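Local coordinates for protein catechol 2,3-dioxygenase (Rhodococcus sp., PDB 2WL9) that probably opens the ring of catechol-type compounds by extradiol cleavage with dioxygen at an iron centre, a step in the breakdown of aromatic hydrocarbons, at residues 3-7 with 191-195. Residue numbers count along the deposited sequence, not the author numbering.
Sequences KVTEL and HCNDR
Cys-192, Thr-5 and Asn-193 make most of this contact. The CA atoms of Thr-5 and Cys-192 lie 5.6 Å apart. The CA-CB bond of Cys-192 points toward 3-7, with chi1 p. Its CB is 3.4 Å from Val-4 O. Its SG packs in van der Waals contact, 3.6 Å from Glu-6 N and 4.3 Å from its apolar neighbour Val-4 CG1. The CA-CB bond of Thr-5 points away, and its carbonyl O faces the loop. Asn-193, in an extended backbone (phi/psi -166/-165), also has chi1 p. Its ND2 donates to Thr-5 O at 2.9 Å, nearly straight, while its OD1 closes an Asx turn by accepting from Arg-195 N at 2.7 Å. Water 1 donates to Val-4 O (2.8 Å) and Cys-192 O (3.3 Å). Water 2 accepts from Leu-7 N (2.9 Å) and Asn-193 ND2 (2.8 Å). Thr-5 OG1 hydrogen-bonds Gln-274 of the second subunit; Glu-6 forms salt bridges with Arg-68 and Arg-51. The contact joins the N-terminal segment leading into strand 6-14 to the loop after strand 184-191, linking the two domains of the type I extradiol dioxygenase fold.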
ATOM      1  N   LYS C   3       1.700  14.950  29.390  1.00 27.01           N
ATOM      2  CA  LYS C   3       0.434  15.597  29.022  1.00 25.41           C
ATOM      3  C   LYS C   3      -0.757  14.660  29.156  1.00 24.12           C
ATOM      4  O   LYS C   3      -0.609  13.443  29.028  1.00 24.09           O
ATOM      5  CB  LYS C   3       0.506  16.081  27.571  1.00 25.44           C
ATOM      6  CG  LYS C   3       1.617  17.084  27.287  1.00 26.07           C
ATOM      7  CD  LYS C   3       1.869  17.241  25.789  1.00 27.61           C
ATOM      8  CE  LYS C   3       2.784  18.431  25.493  1.00 28.61           C
ATOM      9  NZ  LYS C   3       4.176  18.224  25.996  1.00 30.05           N
ATOM     10  N   VAL C   4      -1.941  15.230  29.389  1.00 22.26           N
ATOM     11  CA  VAL C   4      -3.198  14.461  29.303  1.00 20.83           C
ATOM     12  C   VAL C   4      -3.328  13.913  27.874  1.00 19.95           C
ATOM     13  O   VAL C   4      -2.982  14.596  26.911  1.00 19.13           O
ATOM     14  CB  VAL C   4      -4.425  15.326  29.689  1.00 20.62           C
ATOM     15  CG1 VAL C   4      -5.727  14.626  29.350  1.00 21.67           C
ATOM     16  CG2 VAL C   4      -4.385  15.666  31.175  1.00 20.88           C
ATOM     17  N   THR C   5      -3.795  12.671  27.750  1.00 18.54           N
ATOM     18  CA  THR C   5      -3.825  11.978  26.460  1.00 17.53           C
ATOM     19  C   THR C   5      -5.234  11.831  25.856  1.00 17.50           C
ATOM     20  O   THR C   5      -5.367  11.583  24.648  1.00 17.24           O
ATOM     21  CB  THR C   5      -3.196  10.585  26.581  1.00 17.61           C
ATOM     22  OG1 THR C   5      -3.926   9.828  27.553  1.00 16.19           O
ATOM     23  CG2 THR C   5      -1.725  10.675  27.013  1.00 17.17           C
ATOM     24  N   GLU C   6      -6.268  11.961  26.696  1.00 16.52           N
ATOM     25  CA  GLU C   6      -7.678  11.879  26.260  1.00 15.79           C
ATOM     26  C   GLU C   6      -8.652  12.236  27.379  1.00 16.18           C
ATOM     27  O   GLU C   6      -8.308  12.163  28.563  1.00 15.58           O
ATOM     28  CB  GLU C   6      -8.036  10.469  25.761  1.00 15.98           C
ATOM     29  CG  GLU C   6      -7.778   9.352  26.792  1.00 15.65           C
ATOM     30  CD  GLU C   6      -8.249   7.977  26.328  1.00 16.78           C
ATOM     31  OE1 GLU C   6      -9.471   7.748  26.251  1.00 19.27           O
ATOM     32  OE2 GLU C   6      -7.398   7.111  26.057  1.00 16.10           O
ATOM     33  N   LEU C   7      -9.872  12.604  26.986  1.00 15.80           N
ATOM     34  CA  LEU C   7     -10.978  12.699  27.921  1.00 16.42           C
ATOM     35  C   LEU C   7     -11.478  11.275  28.201  1.00 16.21           C
ATOM     36  O   LEU C   7     -12.167  10.683  27.374  1.00 16.81           O
ATOM     37  CB  LEU C   7     -12.086  13.539  27.316  1.00 16.56           C
ATOM     38  CG  LEU C   7     -13.310  13.845  28.172  1.00 16.93           C
ATOM     39  CD1 LEU C   7     -12.942  14.645  29.405  1.00 15.22           C
ATOM     40  CD2 LEU C   7     -14.338  14.596  27.331  1.00 16.45           C
ATOM     41  N   HIS C 191      -7.552  20.367  22.177  1.00 19.74           N
ATOM     42  CA  HIS C 191      -7.359  18.964  21.818  1.00 19.70           C
ATOM     43  C   HIS C 191      -6.102  18.392  22.493  1.00 19.69           C
ATOM     44  O   HIS C 191      -5.192  19.135  22.864  1.00 19.39           O
ATOM     45  CB  HIS C 191      -7.244  18.834  20.295  1.00 19.79           C
ATOM     46  CG  HIS C 191      -6.397  19.899  19.665  1.00 20.14           C
ATOM     47  ND1 HIS C 191      -5.025  19.804  19.577  1.00 20.55           N
ATOM     48  CD2 HIS C 191      -6.728  21.094  19.118  1.00 20.10           C
ATOM     49  CE1 HIS C 191      -4.548  20.888  18.988  1.00 20.79           C
ATOM     50  NE2 HIS C 191      -5.562  21.684  18.695  1.00 20.97           N
ATOM     51  N   CYS C 192      -6.065  17.074  22.661  1.00 19.73           N
ATOM     52  CA  CYS C 192      -4.899  16.405  23.245  1.00 20.22           C
ATOM     53  C   CYS C 192      -4.605  15.081  22.530  1.00 20.38           C
ATOM     54  O   CYS C 192      -3.799  14.272  22.994  1.00 20.04           O
ATOM     55  CB  CYS C 192      -5.107  16.182  24.747  1.00 20.03           C
ATOM     56  SG  CYS C 192      -6.562  15.203  25.164  1.00 19.71           S
ATOM     57  N   ASN C 193      -5.275  14.881  21.398  1.00 20.71           N
ATOM     58  CA  ASN C 193      -5.120  13.688  20.561  1.00 20.97           C
ATOM     59  C   ASN C 193      -5.770  13.948  19.205  1.00 21.41           C
ATOM     60  O   ASN C 193      -6.071  15.101  18.871  1.00 21.13           O
ATOM     61  CB  ASN C 193      -5.736  12.452  21.236  1.00 20.68           C
ATOM     62  CG  ASN C 193      -7.199  12.640  21.582  1.00 20.68           C
ATOM     63  OD1 ASN C 193      -7.999  13.068  20.746  1.00 21.22           O
ATOM     64  ND2 ASN C 193      -7.558  12.323  22.819  1.00 20.02           N
ATOM     65  N   ASP C 194      -5.992  12.882  18.437  1.00 21.63           N
ATOM     66  CA  ASP C 194      -6.544  12.999  17.081  1.00 22.12           C
ATOM     67  C   ASP C 194      -7.989  13.503  17.029  1.00 21.51           C
ATOM     68  O   ASP C 194      -8.466  13.861  15.956  1.00 21.80           O
ATOM     69  CB  ASP C 194      -6.448  11.664  16.334  1.00 22.64           C
ATOM     70  CG  ASP C 194      -5.082  11.432  15.689  1.00 25.47           C
ATOM     71  OD1 ASP C 194      -4.840  10.284  15.247  1.00 27.55           O
ATOM     72  OD2 ASP C 194      -4.259  12.375  15.612  1.00 27.15           O
ATOM     73  N   ARG C 195      -8.698  13.519  18.160  1.00 20.66           N
ATOM     74  CA  ARG C 195     -10.044  14.093  18.164  1.00 20.18           C
ATOM     75  C   ARG C 195      -9.955  15.604  18.006  1.00 19.95           C
ATOM     76  O   ARG C 195      -9.242  16.269  18.773  1.00 20.43           O
ATOM     77  CB  ARG C 195     -10.829  13.730  19.429  1.00 20.03           C
ATOM     78  CG  ARG C 195     -12.295  14.119  19.328  1.00 19.94           C
ATOM     79  CD  ARG C 195     -13.089  13.751  20.576  1.00 19.64           C
ATOM     80  NE  ARG C 195     -13.153  12.308  20.837  1.00 18.24           N
ATOM     81  CZ  ARG C 195     -13.915  11.440  20.170  1.00 19.79           C
ATOM     82  NH1 ARG C 195     -14.688  11.833  19.162  1.00 19.51           N
ATOM     83  NH2 ARG C 195     -13.897  10.158  20.509  1.00 18.97           N
TER
HETATM   84  O   HOH W   1      -1.101  14.398  24.844  1.00 27.40           O
HETATM   85  O   HOH W   2      -9.891  13.050  24.170  1.00 17.02           O